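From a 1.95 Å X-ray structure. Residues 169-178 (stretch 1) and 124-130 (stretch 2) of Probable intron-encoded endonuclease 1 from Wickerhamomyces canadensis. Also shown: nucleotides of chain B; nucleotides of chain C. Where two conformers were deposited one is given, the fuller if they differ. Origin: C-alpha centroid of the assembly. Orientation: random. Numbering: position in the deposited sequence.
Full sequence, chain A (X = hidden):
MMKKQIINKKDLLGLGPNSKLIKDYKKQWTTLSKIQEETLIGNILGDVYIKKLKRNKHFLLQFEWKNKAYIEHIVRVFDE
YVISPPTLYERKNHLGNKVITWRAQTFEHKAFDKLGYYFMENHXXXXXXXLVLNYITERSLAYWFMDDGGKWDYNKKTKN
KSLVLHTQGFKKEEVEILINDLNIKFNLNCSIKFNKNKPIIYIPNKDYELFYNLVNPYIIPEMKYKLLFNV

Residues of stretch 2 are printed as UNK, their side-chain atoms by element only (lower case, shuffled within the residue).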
# COMPACT_ATOMS: atom_id res chain seq x y z
N GLY A 169 -0.00 9.25 -9.91
CA GLY A 169 1.25 9.80 -9.36
C GLY A 169 2.50 9.30 -10.09
O GLY A 169 3.57 9.82 -9.80
N PHE A 170 2.42 8.29 -10.96
CA PHE A 170 3.63 7.77 -11.67
C PHE A 170 3.74 8.41 -13.07
O PHE A 170 2.77 9.05 -13.57
CB PHE A 170 3.60 6.24 -11.74
CG PHE A 170 3.73 5.56 -10.40
CD1 PHE A 170 4.94 5.55 -9.73
CD2 PHE A 170 2.64 4.97 -9.78
CE1 PHE A 170 5.05 4.97 -8.48
CE2 PHE A 170 2.75 4.38 -8.53
CZ PHE A 170 3.96 4.38 -7.88
N LYS A 171 4.89 8.22 -13.71
CA LYS A 171 5.12 8.71 -15.10
C LYS A 171 4.40 7.78 -16.08
O LYS A 171 4.24 6.56 -15.79
CB LYS A 171 6.61 8.76 -15.43
CG LYS A 171 7.54 9.47 -14.45
CD LYS A 171 7.38 10.96 -14.43
CE LYS A 171 6.40 11.43 -13.38
NZ LYS A 171 6.06 12.86 -13.55
N LYS A 172 4.01 8.32 -17.25
CA LYS A 172 3.37 7.52 -18.32
C LYS A 172 4.24 6.28 -18.60
O LYS A 172 3.69 5.13 -18.66
CB LYS A 172 3.14 8.42 -19.53
CG LYS A 172 2.36 7.82 -20.69
CD LYS A 172 2.54 8.58 -22.01
CE LYS A 172 1.64 8.08 -23.12
NZ LYS A 172 2.08 8.55 -24.45
N GLU A 173 5.55 6.50 -18.73
CA GLU A 173 6.54 5.49 -19.20
C GLU A 173 6.69 4.42 -18.11
O GLU A 173 6.84 3.23 -18.47
CB GLU A 173 7.83 6.22 -19.58
CG GLU A 173 7.67 7.12 -20.80
CD GLU A 173 6.84 8.38 -20.64
OE1 GLU A 173 6.56 8.79 -19.47
OE2 GLU A 173 6.46 8.97 -21.67
N GLU A 174 6.57 4.83 -16.85
CA GLU A 174 6.51 3.95 -15.64
C GLU A 174 5.25 3.06 -15.69
O GLU A 174 5.36 1.81 -15.60
CB GLU A 174 6.56 4.83 -14.39
CG GLU A 174 7.94 5.38 -14.09
CD GLU A 174 8.04 6.15 -12.79
OE1 GLU A 174 7.13 6.96 -12.51
OE2 GLU A 174 8.97 5.88 -12.03
N VAL A 175 4.07 3.64 -15.93
CA VAL A 175 2.82 2.83 -16.03
C VAL A 175 2.93 1.87 -17.21
O VAL A 175 2.55 0.66 -17.04
CB VAL A 175 1.55 3.72 -16.06
CG1 VAL A 175 0.29 2.90 -16.15
CG2 VAL A 175 1.48 4.61 -14.83
N GLU A 176 3.49 2.33 -18.35
CA GLU A 176 3.66 1.43 -19.54
C GLU A 176 4.54 0.24 -19.16
O GLU A 176 4.21 -0.88 -19.58
CB GLU A 176 4.25 2.15 -20.76
CG GLU A 176 3.31 3.09 -21.47
CD GLU A 176 4.00 4.19 -22.26
OE1 GLU A 176 5.23 4.18 -22.32
OE2 GLU A 176 3.31 5.07 -22.80
N ILE A 177 5.59 0.44 -18.36
CA ILE A 177 6.40 -0.71 -17.83
C ILE A 177 5.50 -1.65 -17.01
O ILE A 177 5.51 -2.90 -17.31
CB ILE A 177 7.63 -0.25 -17.04
CG1 ILE A 177 8.70 0.33 -17.98
CG2 ILE A 177 8.21 -1.42 -16.25
CD1 ILE A 177 9.52 1.43 -17.37
N LEU A 178 4.74 -1.11 -16.05
CA LEU A 178 3.88 -1.95 -15.15
C LEU A 178 2.95 -2.80 -16.02
O LEU A 178 2.90 -4.08 -15.83
CB LEU A 178 3.08 -1.05 -14.21
CG LEU A 178 3.87 -0.40 -13.08
CD1 LEU A 178 3.07 0.72 -12.41
CD2 LEU A 178 4.30 -1.44 -12.04
N UNK A 124 10.70 11.06 -4.68
CA UNK A 124 9.54 10.62 -5.49
C UNK A 124 9.53 9.09 -5.50
O UNK A 124 10.62 8.47 -5.50
c UNK A 124 9.61 11.20 -6.91
c UNK A 124 10.31 13.59 -9.24
c UNK A 124 9.10 13.24 -8.39
c UNK A 124 9.46 12.71 -7.00
n UNK A 124 11.13 12.39 -9.54
N UNK A 125 8.34 8.49 -5.46
CA UNK A 125 8.14 7.05 -5.75
C UNK A 125 8.42 6.87 -7.23
O UNK A 125 7.79 7.61 -7.99
c UNK A 125 4.94 6.02 -3.80
c UNK A 125 4.69 5.83 -2.33
c UNK A 125 6.40 6.09 -4.12
n UNK A 125 3.24 5.80 -2.05
c UNK A 125 6.70 6.58 -5.51
N UNK A 126 9.23 5.86 -7.60
CA UNK A 126 9.56 5.54 -9.01
C UNK A 126 9.36 4.04 -9.21
O UNK A 126 9.27 3.29 -8.21
c UNK A 126 10.97 6.04 -9.42
c UNK A 126 12.64 4.13 -8.92
c UNK A 126 10.97 7.56 -9.44
c UNK A 126 12.10 5.50 -8.53
N UNK A 127 9.16 3.66 -10.46
CA UNK A 127 8.94 2.25 -10.88
C UNK A 127 10.24 1.72 -11.50
O UNK A 127 10.61 2.17 -12.59
c UNK A 127 6.05 1.89 -9.93
c UNK A 127 6.46 2.63 -11.21
c UNK A 127 7.69 0.68 -12.31
c UNK A 127 7.77 2.12 -11.85
N UNK A 128 10.90 0.84 -10.79
CA UNK A 128 12.15 0.16 -11.18
C UNK A 128 11.83 -0.82 -12.29
O UNK A 128 10.77 -1.45 -12.26
c UNK A 128 13.55 0.40 -9.06
c UNK A 128 15.68 1.77 -9.01
c UNK A 128 14.99 0.53 -9.51
n UNK A 128 15.93 1.65 -7.56
c UNK A 128 12.76 -0.53 -9.96
N UNK A 129 12.71 -0.94 -13.32
CA UNK A 129 12.42 -1.79 -14.46
C UNK A 129 12.17 -3.24 -14.05
O UNK A 129 11.45 -3.87 -14.81
c UNK A 129 13.98 -0.20 -13.47
c UNK A 129 14.37 -0.41 -14.92
c UNK A 129 13.65 -1.69 -15.37
N UNK A 130 12.65 -3.73 -12.90
CA UNK A 130 12.47 -5.18 -12.60
C UNK A 130 11.45 -5.38 -11.46
O UNK A 130 11.38 -6.52 -10.89
o UNK A 130 14.97 -6.47 -10.36
o UNK A 130 14.42 -4.32 -10.62
c UNK A 130 13.79 -5.88 -12.32
c UNK A 130 14.43 -5.53 -10.99
P DA B 16 4.20 9.72 -1.44
OP1 DA B 16 4.72 9.63 -2.82
OP2 DA B 16 4.78 8.85 -0.41
O5' DA B 16 4.23 11.25 -1.00
C5' DA B 16 5.06 11.61 0.12
C4' DA B 16 5.00 13.09 0.43
O4' DA B 16 3.81 13.38 1.20
C3' DA B 16 6.18 13.52 1.29
O3' DA B 16 7.09 14.19 0.41
C2' DA B 16 5.59 14.42 2.35
C1' DA B 16 4.08 14.32 2.20
N9 DA B 16 3.30 13.96 3.39
C8 DA B 16 2.88 12.73 3.83
N7 DA B 16 2.14 12.78 4.92
C5 DA B 16 2.09 14.14 5.22
C6 DA B 16 1.45 14.87 6.23
N6 DA B 16 0.71 14.32 7.20
N1 DA B 16 1.59 16.21 6.22
C2 DA B 16 2.31 16.78 5.24
N3 DA B 16 2.93 16.20 4.23
C4 DA B 16 2.79 14.87 4.27
P DT C 16 -2.22 10.59 -7.15
OP1 DT C 16 -2.62 11.47 -6.07
OP2 DT C 16 -1.07 9.69 -6.91
O5' DT C 16 -3.27 9.50 -7.60
C5' DT C 16 -4.68 9.71 -7.61
C4' DT C 16 -5.29 9.42 -6.25
O4' DT C 16 -6.01 10.60 -5.86
C3' DT C 16 -6.35 8.34 -6.31
O3' DT C 16 -6.65 7.84 -5.02
C2' DT C 16 -7.56 9.10 -6.78
C1' DT C 16 -7.41 10.41 -6.05
N1 DT C 16 -7.89 11.60 -6.73
C2 DT C 16 -8.68 12.46 -6.01
O2 DT C 16 -9.13 12.18 -4.91
N3 DT C 16 -8.96 13.65 -6.63
C4 DT C 16 -8.51 14.06 -7.87
O4 DT C 16 -8.84 15.16 -8.30
C5 DT C 16 -7.63 13.14 -8.55
C7 DT C 16 -7.07 13.51 -9.89
C6 DT C 16 -7.34 11.98 -7.94
O HOH W 1 5.19 8.91 -7.65

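Position 124 carries five side-chain atoms, four carbons in an unbranched row that ends in a nitrogen. None of them comes within 4.5 Å of stretch 1, and the side chain is poorly ordered. The unbranched chain with its terminal nitrogen makes this Lys124.

Position 125 has the same composition, four carbons in line and a terminal nitrogen. Its CB points toward stretch 1 and lies 3.8 Å from CE1 of Phe170, obliquely to the ring, whereas the far end of the chain leads away from stretch 1. This is Lys125; its CE lies 3.6 Å from OP2 of DA16 in chain B. One water, through its O, donates to both Lys125 O (2.9 Å) and Gly169 O (2.8 Å), bridging the two main chains.

Position 126 shows four carbons and no heteroatom, forked at the first, with one arm two carbons long. The side chain points away overall, yet its CB is 3.3 Å from OE2 of Glu174, and its backbone N sits at the edge of the Phe170 ring, 4.4 Å from CE1. The unequal arms branching at CB make this Ile126.

Position 127 repeats that pattern of four carbons forked at CB, but here CB points toward stretch 1. The end of the longer arm lies over one face of the Phe170 ring, 24° off the normal, a CH-pi contact. The residue is Ile127, and the atom over the ring is CD1, 3.9 Å from the ring centroid. Its shorter arm, CG2, reaches Leu178 CD2 at 4.0 Å and Ile177 CG2 at 4.5 Å.

Position 128 again has four carbons in a row and a terminal nitrogen. Its CB points away and it makes no contact with stretch 1; the nitrogen is hydrogen-bonded elsewhere in the structure. It is Lys128.

Position 129 has three carbons closing a ring onto the backbone N. CB points away, and the backbone O lies 4.3 Å from Ile177 CG2. The ring identifies Pro129.

Position 130 has two carbons, the second bearing two oxygens, and touches nothing on stretch 1: Asp130.

The contact centers on Ile127, which has the largest covered area, 130 Å² of the 426 Å² total. Its side chain packs against Phe170, Ile177 and Leu178, while Ile127 N donates to Glu174 OE2 (2.7 Å, 163°). Glu174 OE1 accepts from Lys171 N (2.8 Å, 173°), so one carboxylate joins the start of the helix to the loop.

Stretch 2 (124-130) KKIIKPD
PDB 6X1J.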